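Local coordinates for protein heterodimeric restriction endonuclease R.BspD6I small subunit (PDB 2P14) that serves as the catalytic small subunit of a heterodimeric type IIS restriction endonuclease, working with a site-specific nickase, and probably acts as an endonuclease on DNA, at residues A[61-66]-A[70-75]; A[3-8]-A[141-146]; A[88-93]-A[115-120]; A[131-136]-A[179-184]. All coordinates share one frame; numbering follows the deposited sequence. Where two conformers were deposited one is given.

Contact 1: residues A[61-66]-A[70-75]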
loop_
_atom_site.group_PDB
_atom_site.type_symbol
_atom_site.label_atom_id
_atom_site.label_comp_id
_atom_site.label_asym_id
_atom_site.label_seq_id
_atom_site.Cartn_x
_atom_site.Cartn_y
_atom_site.Cartn_z
ATOM N N ILE A 61 5.249 6.272 0.955
ATOM C CA ILE A 61 5.142 6.269 2.419
ATOM C C ILE A 61 5.943 5.085 2.915
ATOM O O ILE A 61 5.901 4.018 2.310
ATOM C CB ILE A 61 3.681 6.103 2.928
ATOM C CG1 ILE A 61 2.763 7.146 2.290
ATOM C CG2 ILE A 61 3.594 6.218 4.454
ATOM C CD1 ILE A 61 1.297 6.680 2.230
ATOM N N LEU A 62 6.692 5.300 3.989
ATOM C CA LEU A 62 7.351 4.179 4.674
ATOM C C LEU A 62 6.829 4.151 6.096
ATOM O O LEU A 62 6.805 5.185 6.763
ATOM C CB LEU A 62 8.876 4.356 4.716
ATOM C CG LEU A 62 9.661 3.370 5.574
ATOM C CD1 LEU A 62 9.592 1.932 4.960
ATOM C CD2 LEU A 62 11.115 3.897 5.707
ATOM N N VAL A 63 6.403 2.963 6.557
ATOM C CA VAL A 63 6.104 2.801 7.989
ATOM C C VAL A 63 7.030 1.699 8.544
ATOM O O VAL A 63 7.087 0.578 8.005
ATOM C CB VAL A 63 4.604 2.498 8.256
ATOM C CG1 VAL A 63 4.209 1.179 7.680
ATOM C CG2 VAL A 63 4.266 2.547 9.749
ATOM N N GLU A 64 7.797 2.060 9.577
ATOM C CA GLU A 64 8.698 1.096 10.190
ATOM C C GLU A 64 8.142 0.675 11.528
ATOM O O GLU A 64 7.960 1.486 12.412
ATOM C CB GLU A 64 10.093 1.702 10.355
ATOM C CG GLU A 64 10.729 1.982 9.014
ATOM C CD GLU A 64 12.164 2.491 9.115
ATOM O OE1 GLU A 64 12.442 3.315 10.038
ATOM O OE2 GLU A 64 12.971 2.097 8.258
ATOM N N TYR A 65 7.829 -0.608 11.661
ATOM C CA TYR A 65 7.391 -1.145 12.935
ATOM C C TYR A 65 8.576 -1.858 13.562
ATOM O O TYR A 65 9.644 -1.976 12.966
ATOM C CB TYR A 65 6.272 -2.133 12.723
ATOM C CG TYR A 65 5.038 -1.515 12.116
ATOM C CD1 TYR A 65 4.228 -0.641 12.871
ATOM C CD2 TYR A 65 4.670 -1.805 10.798
ATOM C CE1 TYR A 65 3.086 -0.066 12.329
ATOM C CE2 TYR A 65 3.519 -1.239 10.236
ATOM C CZ TYR A 65 2.728 -0.357 11.005
ATOM O OH TYR A 65 1.585 0.184 10.428
ATOM N N GLU A 66 8.368 -2.394 14.756
ATOM C CA GLU A 66 9.464 -3.044 15.439
ATOM C C GLU A 66 10.137 -4.169 14.643
ATOM O O GLU A 66 11.367 -4.207 14.549
ATOM C CB GLU A 66 8.920 -3.587 16.757
ATOM C CG GLU A 66 9.961 -4.107 17.685
ATOM C CD GLU A 66 9.442 -4.039 19.064
ATOM O OE1 GLU A 66 9.394 -2.888 19.593
ATOM O OE2 GLU A 66 9.050 -5.123 19.579
ATOM N N ILE A 70 6.685 -1.558 6.133
ATOM C CA ILE A 70 5.818 -1.578 4.960
ATOM C C ILE A 70 6.099 -0.339 4.147
ATOM O O ILE A 70 6.089 0.768 4.689
ATOM C CB ILE A 70 4.314 -1.581 5.288
ATOM C CG1 ILE A 70 3.950 -2.647 6.331
ATOM C CG2 ILE A 70 3.496 -1.816 4.020
ATOM C CD1 ILE A 70 2.500 -2.515 6.809
ATOM N N LEU A 71 6.432 -0.567 2.881
ATOM C CA LEU A 71 6.547 0.547 1.928
ATOM C C LEU A 71 5.172 0.626 1.300
ATOM O O LEU A 71 4.663 -0.363 0.785
ATOM C CB LEU A 71 7.581 0.252 0.859
ATOM C CG LEU A 71 9.055 0.400 1.222
ATOM C CD1 LEU A 71 9.426 -0.712 2.216
ATOM C CD2 LEU A 71 9.918 0.305 0.011
ATOM N N ILE A 72 4.559 1.807 1.299
ATOM C CA ILE A 72 3.230 1.952 0.756
ATOM C C ILE A 72 3.313 2.816 -0.505
ATOM O O ILE A 72 3.873 3.939 -0.487
ATOM C CB ILE A 72 2.252 2.541 1.773
ATOM C CG1 ILE A 72 2.189 1.649 3.038
ATOM C CG2 ILE A 72 0.875 2.610 1.156
ATOM C CD1 ILE A 72 2.511 2.390 4.274
ATOM N N GLU A 73 2.827 2.251 -1.606
ATOM C CA GLU A 73 2.867 2.883 -2.931
ATOM C C GLU A 73 1.418 3.088 -3.360
ATOM O O GLU A 73 0.676 2.138 -3.387
ATOM C CB GLU A 73 3.612 2.008 -3.937
ATOM C CG GLU A 73 5.005 1.597 -3.456
ATOM C CD GLU A 73 6.062 2.649 -3.606
ATOM O OE1 GLU A 73 5.787 3.876 -3.759
ATOM O OE2 GLU A 73 7.222 2.245 -3.541
ATOM N N CYS A 74 1.038 4.321 -3.694
ATOM C CA CYS A 74 -0.340 4.663 -3.990
ATOM C C CYS A 74 -0.415 5.112 -5.447
ATOM O O CYS A 74 0.409 5.920 -5.894
ATOM C CB CYS A 74 -0.770 5.853 -3.120
ATOM S SG CYS A 74 -0.776 5.387 -1.353
ATOM N N SER A 75 -1.397 4.594 -6.177
ATOM C CA SER A 75 -1.600 5.069 -7.546
ATOM C C SER A 75 -3.061 5.015 -7.955
ATOM O O SER A 75 -3.729 4.012 -7.735
ATOM C CB SER A 75 -0.812 4.212 -8.536
ATOM O OG SER A 75 -0.948 4.786 -9.838
#
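Val63 and Ile70 lie side by side on adjacent antiparallel strands, their side chains pointing the same way. Val63 CG1 comes within 3.7 Å of Ile70 CB, because a chi1 of 65° sets this methyl between the backbone N and the carbonyl carbon. Further out, Ile70 CD1 reaches the edge of the Tyr65 ring, close to its plane, and sits 3.8 Å from CE2. Ile72 CD1 lies 4.0 Å from Ile61 CG2 and equally near Val63 CG1, so three beta-branched residues, whose shape suits extended backbone, interlock on one face. Replacing Ile70 by an alanine removes CG1 and CD1, which would probably leave the edge of the Tyr65 ring without this neighbour and open a gap beside Val63 CG1. Phe29 of helix 17-32 covers Tyr65 and Ile72. On the other face Leu62 crosses Leu71 at a slant, CD1 to CD1 at 3.8 Å, beneath Tyr97 of helix 80-98. The backbones are tied by two hydrogen-bonded pairs. Around Val63 and Ile70 both bonds are fairly straight, that from Val63 N to Ile70 O measuring 2.9 Å, whereas the bond from Ile61 N to Ile72 O is bent to 136° at the hydrogen. This is a beta hairpin inside a mixed sheet with helices on both faces, consistent with the core of the PD-(D/E)XK nuclease fold.

Contact 2: residues A[3-8]-A[141-146]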
loop_
_atom_site.group_PDB
_atom_site.type_symbol
_atom_site.label_atom_id
_atom_site.label_comp_id
_atom_site.label_asym_id
_atom_site.label_seq_id
_atom_site.Cartn_x
_atom_site.Cartn_y
_atom_site.Cartn_z
ATOM N N ASP A 3 -13.905 8.507 9.070
ATOM C CA ASP A 3 -13.805 9.783 8.333
ATOM C C ASP A 3 -12.723 9.697 7.265
ATOM O O ASP A 3 -12.913 10.180 6.141
ATOM C CB ASP A 3 -13.582 10.984 9.296
ATOM C CG ASP A 3 -12.192 11.016 9.943
ATOM O OD1 ASP A 3 -11.646 12.134 10.115
ATOM O OD2 ASP A 3 -11.604 9.951 10.293
ATOM N N ILE A 4 -11.614 9.050 7.612
ATOM C CA ILE A 4 -10.484 8.951 6.684
ATOM C C ILE A 4 -10.895 7.996 5.560
ATOM O O ILE A 4 -10.673 8.277 4.373
ATOM C CB ILE A 4 -9.199 8.472 7.385
ATOM C CG1 ILE A 4 -8.745 9.486 8.436
ATOM C CG2 ILE A 4 -8.084 8.250 6.345
ATOM C CD1 ILE A 4 -7.694 8.981 9.388
ATOM N N LEU A 5 -11.481 6.856 5.928
ATOM C CA LEU A 5 -11.911 5.894 4.914
ATOM C C LEU A 5 -12.914 6.492 3.942
ATOM O O LEU A 5 -12.802 6.294 2.722
ATOM C CB LEU A 5 -12.440 4.593 5.553
ATOM C CG LEU A 5 -11.441 3.878 6.467
ATOM C CD1 LEU A 5 -12.052 2.568 6.971
ATOM C CD2 LEU A 5 -10.101 3.612 5.751
ATOM N N ASP A 6 -13.895 7.234 4.474
ATOM C CA ASP A 6 -14.910 7.890 3.630
ATOM C C ASP A 6 -14.272 8.933 2.719
ATOM O O ASP A 6 -14.772 9.176 1.621
ATOM C CB ASP A 6 -16.003 8.567 4.482
ATOM C CG ASP A 6 -16.847 7.583 5.272
ATOM O OD1 ASP A 6 -16.883 6.388 4.920
ATOM O OD2 ASP A 6 -17.473 8.043 6.260
ATOM N N PHE A 7 -13.189 9.564 3.185
ATOM C CA PHE A 7 -12.547 10.607 2.362
ATOM C C PHE A 7 -11.987 10.048 1.048
ATOM O O PHE A 7 -11.855 10.772 0.060
ATOM C CB PHE A 7 -11.488 11.418 3.125
ATOM C CG PHE A 7 -10.948 12.596 2.331
ATOM C CD1 PHE A 7 -11.668 13.778 2.238
ATOM C CD2 PHE A 7 -9.709 12.500 1.707
ATOM C CE1 PHE A 7 -11.171 14.868 1.493
ATOM C CE2 PHE A 7 -9.204 13.575 0.949
ATOM C CZ PHE A 7 -9.926 14.750 0.849
ATOM N N TYR A 8 -11.660 8.766 0.998
ATOM C CA TYR A 8 -11.257 8.190 -0.298
ATOM C C TYR A 8 -12.253 8.463 -1.413
ATOM O O TYR A 8 -11.864 8.560 -2.574
ATOM C CB TYR A 8 -11.036 6.675 -0.198
ATOM C CG TYR A 8 -9.697 6.275 0.377
ATOM C CD1 TYR A 8 -9.616 5.562 1.592
ATOM C CD2 TYR A 8 -8.507 6.588 -0.291
ATOM C CE1 TYR A 8 -8.399 5.145 2.116
ATOM C CE2 TYR A 8 -7.268 6.196 0.255
ATOM C CZ TYR A 8 -7.230 5.477 1.443
ATOM O OH TYR A 8 -6.030 5.074 1.938
ATOM N N LEU A 141 -10.045 -4.170 5.205
ATOM C CA LEU A 141 -8.960 -4.560 6.083
ATOM C C LEU A 141 -8.854 -3.658 7.311
ATOM O O LEU A 141 -8.736 -4.146 8.434
ATOM C CB LEU A 141 -7.627 -4.612 5.332
ATOM C CG LEU A 141 -6.378 -4.900 6.169
ATOM C CD1 LEU A 141 -6.513 -6.230 6.943
ATOM C CD2 LEU A 141 -5.152 -4.911 5.275
ATOM N N VAL A 142 -8.912 -2.353 7.101
ATOM C CA VAL A 142 -8.796 -1.412 8.227
ATOM C C VAL A 142 -9.989 -1.587 9.182
ATOM O O VAL A 142 -9.794 -1.595 10.404
ATOM C CB VAL A 142 -8.677 0.076 7.720
ATOM C CG1 VAL A 142 -8.681 1.073 8.918
ATOM C CG2 VAL A 142 -7.395 0.265 6.906
ATOM N N THR A 143 -11.193 -1.722 8.621
ATOM C CA THR A 143 -12.427 -1.842 9.416
ATOM C C THR A 143 -12.451 -3.150 10.193
ATOM O O THR A 143 -12.922 -3.193 11.347
ATOM C CB THR A 143 -13.703 -1.720 8.556
ATOM O OG1 THR A 143 -13.624 -0.542 7.753
ATOM C CG2 THR A 143 -14.959 -1.622 9.462
ATOM N N GLN A 144 -11.946 -4.215 9.577
ATOM C CA GLN A 144 -11.845 -5.493 10.264
ATOM C C GLN A 144 -10.868 -5.362 11.432
ATOM O O GLN A 144 -11.153 -5.833 12.541
ATOM C CB GLN A 144 -11.408 -6.602 9.306
ATOM C CG GLN A 144 -12.477 -7.017 8.293
ATOM C CD GLN A 144 -11.914 -7.952 7.213
ATOM O OE1 GLN A 144 -10.830 -8.543 7.369
ATOM N NE2 GLN A 144 -12.650 -8.088 6.115
ATOM N N LEU A 145 -9.742 -4.692 11.194
ATOM C CA LEU A 145 -8.744 -4.431 12.243
ATOM C C LEU A 145 -9.252 -3.582 13.417
ATOM O O LEU A 145 -8.993 -3.902 14.585
ATOM C CB LEU A 145 -7.512 -3.740 11.652
ATOM C CG LEU A 145 -6.172 -4.478 11.495
ATOM C CD1 LEU A 145 -6.263 -6.002 11.691
ATOM C CD2 LEU A 145 -5.505 -4.096 10.185
ATOM N N LYS A 146 -9.998 -2.519 13.107
ATOM C CA LYS A 146 -10.265 -1.478 14.103
ATOM C C LYS A 146 -11.721 -1.283 14.524
ATOM O O LYS A 146 -11.980 -0.646 15.568
ATOM C CB LYS A 146 -9.683 -0.138 13.634
ATOM C CG LYS A 146 -8.149 -0.050 13.656
ATOM C CD LYS A 146 -7.535 -0.432 15.009
ATOM C CE LYS A 146 -8.066 0.476 16.115
ATOM N NZ LYS A 146 -7.231 0.335 17.335
#
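Leu5 reaches Val142 and Thr143 with its CD1 methyl, and two torsions put it there: chi1 of -58° turns CG anti to the carbonyl carbon, and chi2 of -177° then carries CD1 on in the extended direction, away from CA. On the opposing helix Val142 holds CG1 anti to its backbone N, chi1 175°, and this branch meets Leu5 CD1 at 4.2 Å. Thr143 offers its hydroxyl side instead, with OG1 3.6 Å from Leu5 CD1. CD1 is a methyl, so this is van der Waals contact; the hydroxyl finds its polar partner in the carbonyl oxygen of Lys139, one turn earlier. A threonine can satisfy its hydroxyl within its own helix in this way and still border an apolar neighbour at the surface, while leucine and valine suit the buried side. One long leucine spans the gap between backbones whose nearest CA atoms, those of Leu5 and Val142, are 8.6 Å apart, and the whole contact buries a modest 108 Å². Met1 also touches Val142. Helix 2-7 rests on helix 17-32 through Ile4 against Val28, and Tyr8 packs on Val135 and Phe138. Helix 135-146 in turn leans on helix 154-165 through Leu141 and Leu145, so that the contact bridges the N-terminal helix and a helix directly following strand 130-134.

Contact 3: residues A[88-93]-A[115-120]. With SO4 (sulfate ion), chain C.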
loop_
_atom_site.group_PDB
_atom_site.type_symbol
_atom_site.label_atom_id
_atom_site.label_comp_id
_atom_site.label_asym_id
_atom_site.label_seq_id
_atom_site.Cartn_x
_atom_site.Cartn_y
_atom_site.Cartn_z
ATOM N N ASP A 88 8.003 -0.760 -12.317
ATOM C CA ASP A 88 9.448 -0.688 -12.045
ATOM C C ASP A 88 9.791 0.036 -10.751
ATOM O O ASP A 88 10.605 -0.437 -9.958
ATOM C CB ASP A 88 10.190 -0.033 -13.213
ATOM C CG ASP A 88 10.365 -0.975 -14.405
ATOM O OD1 ASP A 88 10.005 -2.172 -14.319
ATOM O OD2 ASP A 88 10.859 -0.493 -15.450
ATOM N N SER A 89 9.150 1.177 -10.517
ATOM C CA SER A 89 9.441 1.940 -9.316
ATOM C C SER A 89 8.980 1.204 -8.044
ATOM O O SER A 89 9.684 1.257 -7.036
ATOM C CB SER A 89 8.871 3.347 -9.411
ATOM O OG SER A 89 7.480 3.288 -9.512
ATOM N N VAL A 90 7.834 0.504 -8.094
ATOM C CA VAL A 90 7.396 -0.290 -6.930
ATOM C C VAL A 90 8.455 -1.322 -6.581
ATOM O O VAL A 90 8.847 -1.473 -5.419
ATOM C CB VAL A 90 6.026 -0.970 -7.186
ATOM C CG1 VAL A 90 5.745 -2.096 -6.165
ATOM C CG2 VAL A 90 4.910 0.089 -7.121
ATOM N N VAL A 91 8.933 -2.045 -7.583
ATOM C CA VAL A 91 9.894 -3.108 -7.295
ATOM C C VAL A 91 11.240 -2.520 -6.870
ATOM O O VAL A 91 11.871 -3.008 -5.920
ATOM C CB VAL A 91 10.019 -4.072 -8.496
ATOM C CG1 VAL A 91 11.215 -5.038 -8.295
ATOM C CG2 VAL A 91 8.699 -4.858 -8.650
ATOM N N ARG A 92 11.680 -1.493 -7.592
ATOM C CA ARG A 92 12.959 -0.854 -7.292
ATOM C C ARG A 92 12.994 -0.306 -5.862
ATOM O O ARG A 92 14.005 -0.429 -5.154
ATOM C CB ARG A 92 13.262 0.277 -8.292
ATOM C CG ARG A 92 14.612 0.968 -8.085
ATOM C CD ARG A 92 14.899 1.985 -9.198
ATOM N NE ARG A 92 14.068 3.190 -9.122
ATOM C CZ ARG A 92 13.026 3.441 -9.920
ATOM N NH1 ARG A 92 12.676 2.578 -10.866
ATOM N NH2 ARG A 92 12.334 4.556 -9.781
ATOM N N HIS A 93 11.926 0.350 -5.423
ATOM C CA HIS A 93 11.982 0.901 -4.081
ATOM C C HIS A 93 12.146 -0.198 -3.037
ATOM O O HIS A 93 12.880 -0.036 -2.059
ATOM C CB HIS A 93 10.728 1.709 -3.740
ATOM C CG HIS A 93 10.509 2.893 -4.621
ATOM N ND1 HIS A 93 9.257 3.451 -4.776
ATOM C CD2 HIS A 93 11.355 3.610 -5.401
ATOM C CE1 HIS A 93 9.346 4.484 -5.600
ATOM N NE2 HIS A 93 10.604 4.599 -5.996
ATOM N N LEU A 115 -3.982 -6.876 -14.160
ATOM C CA LEU A 115 -3.392 -8.210 -14.172
ATOM C C LEU A 115 -1.918 -8.204 -14.628
ATOM O O LEU A 115 -1.106 -8.915 -14.065
ATOM C CB LEU A 115 -4.242 -9.121 -15.040
ATOM C CG LEU A 115 -4.278 -10.600 -14.722
ATOM C CD1 LEU A 115 -4.765 -10.897 -13.298
ATOM C CD2 LEU A 115 -5.210 -11.217 -15.768
ATOM N N SER A 116 -1.553 -7.385 -15.626
ATOM C CA SER A 116 -0.155 -7.314 -16.041
ATOM C C SER A 116 0.735 -6.759 -14.931
ATOM O O SER A 116 1.840 -7.220 -14.740
ATOM C CB SER A 116 0.015 -6.489 -17.314
ATOM O OG SER A 116 -0.747 -7.050 -18.356
ATOM N N PHE A 117 0.233 -5.765 -14.203
ATOM C CA PHE A 117 0.934 -5.261 -13.020
ATOM C C PHE A 117 1.099 -6.377 -11.964
ATOM O O PHE A 117 2.167 -6.545 -11.412
ATOM C CB PHE A 117 0.166 -4.085 -12.423
ATOM C CG PHE A 117 0.778 -3.521 -11.154
ATOM C CD1 PHE A 117 1.909 -2.701 -11.189
ATOM C CD2 PHE A 117 0.217 -3.848 -9.915
ATOM C CE1 PHE A 117 2.448 -2.190 -10.012
ATOM C CE2 PHE A 117 0.754 -3.355 -8.744
ATOM C CZ PHE A 117 1.864 -2.511 -8.791
ATOM N N ALA A 118 0.020 -7.117 -11.698
ATOM C CA ALA A 118 0.086 -8.219 -10.713
ATOM C C ALA A 118 1.090 -9.291 -11.123
ATOM O O ALA A 118 1.810 -9.823 -10.278
ATOM C CB ALA A 118 -1.282 -8.839 -10.521
ATOM N N ARG A 119 1.135 -9.589 -12.422
ATOM C CA ARG A 119 2.149 -10.515 -12.934
ATOM C C ARG A 119 3.570 -10.014 -12.689
ATOM O O ARG A 119 4.462 -10.793 -12.299
ATOM C CB ARG A 119 1.898 -10.844 -14.420
ATOM C CG ARG A 119 0.641 -11.706 -14.618
ATOM C CD ARG A 119 0.479 -11.991 -16.101
ATOM N NE ARG A 119 -0.841 -12.508 -16.407
ATOM C CZ ARG A 119 -1.734 -11.852 -17.131
ATOM N NH1 ARG A 119 -1.436 -10.651 -17.638
ATOM N NH2 ARG A 119 -2.917 -12.404 -17.371
ATOM N N HIS A 120 3.774 -8.710 -12.901
ATOM C CA HIS A 120 5.063 -8.083 -12.647
ATOM C C HIS A 120 5.497 -8.155 -11.194
ATOM O O HIS A 120 6.621 -8.560 -10.887
ATOM C CB HIS A 120 5.011 -6.601 -13.079
ATOM C CG HIS A 120 6.353 -5.940 -13.106
ATOM N ND1 HIS A 120 7.268 -6.189 -14.112
ATOM C CD2 HIS A 120 6.934 -5.044 -12.278
ATOM C CE1 HIS A 120 8.357 -5.476 -13.890
ATOM N NE2 HIS A 120 8.184 -4.780 -12.784
HETATM S S SO4 C . 10.108 7.195 -8.487
HETATM O O1 SO4 C . 11.205 6.291 -8.109
HETATM O O2 SO4 C . 9.718 6.889 -9.871
HETATM O O3 SO4 C . 10.564 8.584 -8.365
HETATM O O4 SO4 C . 8.979 6.957 -7.583
HETATM O O HOH W 1 10.840 -3.846 -12.640
#
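The His120 ring meets Asp88 OD1 obliquely, 3.5 Å from NE2, with the carboxylate plane turned 45° from the ring. Water 1 sits at the ring edge, in plane, and joins the two: it donates to Asp88 OD1 and lies 2.8 Å from His120 NE2. Val91 CG2 also approaches this ring at a slant. Phe117 turns its edge to Val90, CZ to CG2 at 4.3 Å, apolar packing alongside the polar bridge. On another side of helix 80-98, the His93 ring has Ser89 O over one face and a sulfate at its edge; NE2 donates to sulfate O1 at 2.8 Å and 162°, and Arg92 NH2 adds a weak bond. Glu73 OE2 holds His93 ND1. A leucine in place of His93 would probably leave Glu73 OE2 without this partner and the sulfate without its straightest side-chain donor. With Gly57 N also bonded to the ion, histidine, arginine and backbone form a donor-rich anion site, although the sulfate probably comes from the crystallisation liquor.

Contact 4: residues A[131-136]-A[179-184]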
loop_
_atom_site.group_PDB
_atom_site.type_symbol
_atom_site.label_atom_id
_atom_site.label_comp_id
_atom_site.label_asym_id
_atom_site.label_seq_id
_atom_site.Cartn_x
_atom_site.Cartn_y
_atom_site.Cartn_z
ATOM N N ILE A 131 2.139 -6.731 -1.958
ATOM C CA ILE A 131 0.736 -7.120 -1.852
ATOM C C ILE A 131 -0.125 -5.987 -2.404
ATOM O O ILE A 131 -0.167 -4.898 -1.813
ATOM C CB ILE A 131 0.314 -7.430 -0.401
ATOM C CG1 ILE A 131 1.194 -8.523 0.227
ATOM C CG2 ILE A 131 -1.148 -7.861 -0.394
ATOM C CD1 ILE A 131 2.480 -7.988 0.893
ATOM N N PRO A 132 -0.823 -6.249 -3.525
ATOM C CA PRO A 132 -1.688 -5.232 -4.132
ATOM C C PRO A 132 -3.080 -5.278 -3.529
ATOM O O PRO A 132 -3.676 -6.369 -3.459
ATOM C CB PRO A 132 -1.758 -5.663 -5.618
ATOM C CG PRO A 132 -1.721 -7.202 -5.508
ATOM C CD PRO A 132 -0.853 -7.519 -4.290
ATOM N N LEU A 133 -3.606 -4.118 -3.123
ATOM C CA LEU A 133 -4.967 -4.017 -2.617
ATOM C C LEU A 133 -5.710 -2.939 -3.380
ATOM O O LEU A 133 -5.136 -1.873 -3.696
ATOM C CB LEU A 133 -4.986 -3.665 -1.128
ATOM C CG LEU A 133 -4.392 -4.664 -0.125
ATOM C CD1 LEU A 133 -4.604 -4.175 1.321
ATOM C CD2 LEU A 133 -4.967 -6.073 -0.296
ATOM N N THR A 134 -6.999 -3.171 -3.634
ATOM C CA THR A 134 -7.843 -2.064 -4.073
ATOM C C THR A 134 -8.210 -1.221 -2.866
ATOM O O THR A 134 -8.128 -1.669 -1.707
ATOM C CB THR A 134 -9.135 -2.526 -4.735
ATOM O OG1 THR A 134 -9.935 -3.179 -3.742
ATOM C CG2 THR A 134 -8.828 -3.437 -5.914
ATOM N N VAL A 135 -8.680 -0.007 -3.126
ATOM C CA VAL A 135 -9.156 0.832 -2.033
ATOM C C VAL A 135 -10.278 0.152 -1.210
ATOM O O VAL A 135 -10.276 0.209 0.022
ATOM C CB VAL A 135 -9.595 2.211 -2.566
ATOM C CG1 VAL A 135 -10.198 3.058 -1.435
ATOM C CG2 VAL A 135 -8.394 2.913 -3.167
ATOM N N ASP A 136 -11.197 -0.527 -1.899
ATOM C CA ASP A 136 -12.298 -1.191 -1.208
ATOM C C ASP A 136 -11.792 -2.322 -0.310
ATOM O O ASP A 136 -12.258 -2.489 0.810
ATOM C CB ASP A 136 -13.324 -1.709 -2.222
ATOM C CG ASP A 136 -14.093 -0.574 -2.925
ATOM O OD1 ASP A 136 -14.296 0.505 -2.309
ATOM O OD2 ASP A 136 -14.517 -0.770 -4.099
ATOM N N THR A 179 -7.959 -13.188 -7.115
ATOM C CA THR A 179 -9.203 -13.789 -6.616
ATOM C C THR A 179 -9.131 -14.098 -5.125
ATOM O O THR A 179 -10.053 -13.803 -4.377
ATOM C CB THR A 179 -9.555 -15.062 -7.406
ATOM O OG1 THR A 179 -9.703 -14.704 -8.799
ATOM C CG2 THR A 179 -10.868 -15.698 -6.876
ATOM N N PHE A 180 -7.991 -14.611 -4.691
ATOM C CA PHE A 180 -7.840 -14.943 -3.282
ATOM C C PHE A 180 -7.937 -13.702 -2.406
ATOM O O PHE A 180 -8.551 -13.712 -1.335
ATOM C CB PHE A 180 -6.507 -15.654 -3.043
ATOM C CG PHE A 180 -6.237 -15.926 -1.608
ATOM C CD1 PHE A 180 -6.766 -17.069 -1.005
ATOM C CD2 PHE A 180 -5.455 -15.044 -0.837
ATOM C CE1 PHE A 180 -6.550 -17.316 0.336
ATOM C CE2 PHE A 180 -5.218 -15.304 0.499
ATOM C CZ PHE A 180 -5.762 -16.444 1.089
ATOM N N ILE A 181 -7.293 -12.623 -2.842
ATOM C CA ILE A 181 -7.319 -11.394 -2.049
ATOM C C ILE A 181 -8.730 -10.854 -1.915
ATOM O O ILE A 181 -9.201 -10.547 -0.798
ATOM C CB ILE A 181 -6.363 -10.363 -2.664
ATOM C CG1 ILE A 181 -4.933 -10.871 -2.578
ATOM C CG2 ILE A 181 -6.476 -9.019 -1.933
ATOM C CD1 ILE A 181 -3.897 -9.971 -3.293
ATOM N N GLU A 182 -9.415 -10.790 -3.047
ATOM C CA GLU A 182 -10.792 -10.332 -3.068
ATOM C C GLU A 182 -11.642 -11.201 -2.160
ATOM O O GLU A 182 -12.363 -10.665 -1.324
ATOM C CB GLU A 182 -11.328 -10.297 -4.499
ATOM C CG GLU A 182 -12.782 -9.853 -4.595
ATOM C CD GLU A 182 -13.045 -8.398 -4.194
ATOM O OE1 GLU A 182 -12.108 -7.573 -4.103
ATOM O OE2 GLU A 182 -14.230 -8.065 -3.965
ATOM N N TYR A 183 -11.517 -12.522 -2.292
ATOM C CA TYR A 183 -12.353 -13.458 -1.530
ATOM C C TYR A 183 -12.150 -13.277 -0.036
ATOM O O TYR A 183 -13.115 -13.267 0.734
ATOM C CB TYR A 183 -11.997 -14.878 -1.934
ATOM C CG TYR A 183 -12.889 -15.934 -1.287
ATOM C CD1 TYR A 183 -14.122 -16.237 -1.849
ATOM C CD2 TYR A 183 -12.487 -16.633 -0.159
ATOM C CE1 TYR A 183 -14.953 -17.173 -1.285
ATOM C CE2 TYR A 183 -13.313 -17.581 0.423
ATOM C CZ TYR A 183 -14.538 -17.850 -0.158
ATOM O OH TYR A 183 -15.383 -18.795 0.372
ATOM N N ASN A 184 -10.887 -13.164 0.364
ATOM C CA ASN A 184 -10.559 -12.938 1.773
ATOM C C ASN A 184 -11.019 -11.578 2.282
ATOM O O ASN A 184 -11.496 -11.467 3.424
ATOM C CB ASN A 184 -9.076 -13.156 2.013
ATOM C CG ASN A 184 -8.702 -14.619 2.011
ATOM O OD1 ASN A 184 -9.201 -15.401 1.205
ATOM N ND2 ASN A 184 -7.809 -15.000 2.923
HETATM O O HOH W 2 -12.135 -4.597 -4.437
#
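Ile181 has the largest share of the buried surface, about half, pointing from helix 174-184 onto Pro132 and Leu133 of the strand. A chi1 of -65° splays its two branches: CG2 stands anti to the backbone N and touches Leu133 CD2 at 3.7 Å, while CG1 carries CD1 to Pro132, 4.0 Å from the ring atom CD and 3.6 Å from the carbonyl O. Ile181 crosses both partners at about a right angle. Ile131 and Leu133 bond to strand 104-110, so the nitrogen between them faces the sheet's outer edge, where a proline gives up no strand-to-strand bond. Beside this apolar patch, water 2 links Thr134 OG1, at 2.7 Å, to Glu182 OE1, to which it donates at 3.0 Å. Gln137 reinforces the bridge, giving NE2 to Glu182 OE1 and taking the Thr134 N-H on OE1. Thr134 is also the N-cap of helix 135-146. Here the C-terminal helix packs on an edge strand of an alpha/beta core, at the turn from strand into helix.

Contacts 1, 3 and 4 follow one another along the chain, all nested within or crossing the long loop closed by contact 2. Contacts 1 and 4 belong to the same five-stranded sheet, the first in the hairpin 61-64/69-75 and the second at an edge strand, 130-134, with centres about 17 Å apart. Contact 3 touches contact 1 where helix 80-98, which follows strand 69-75, packs back on it through Val90 on Glu73. Contacts 2 and 4 share helix 135-146 and meet through Leu141 against Leu133, whereas contacts 2 and 3 lie on opposite sides of the chain's centre, 25 Å apart between centres. Helix 174-184 thus packs on the sheet's edge, while helix 2-7 joins the fold through helices 17-32 and 135-146.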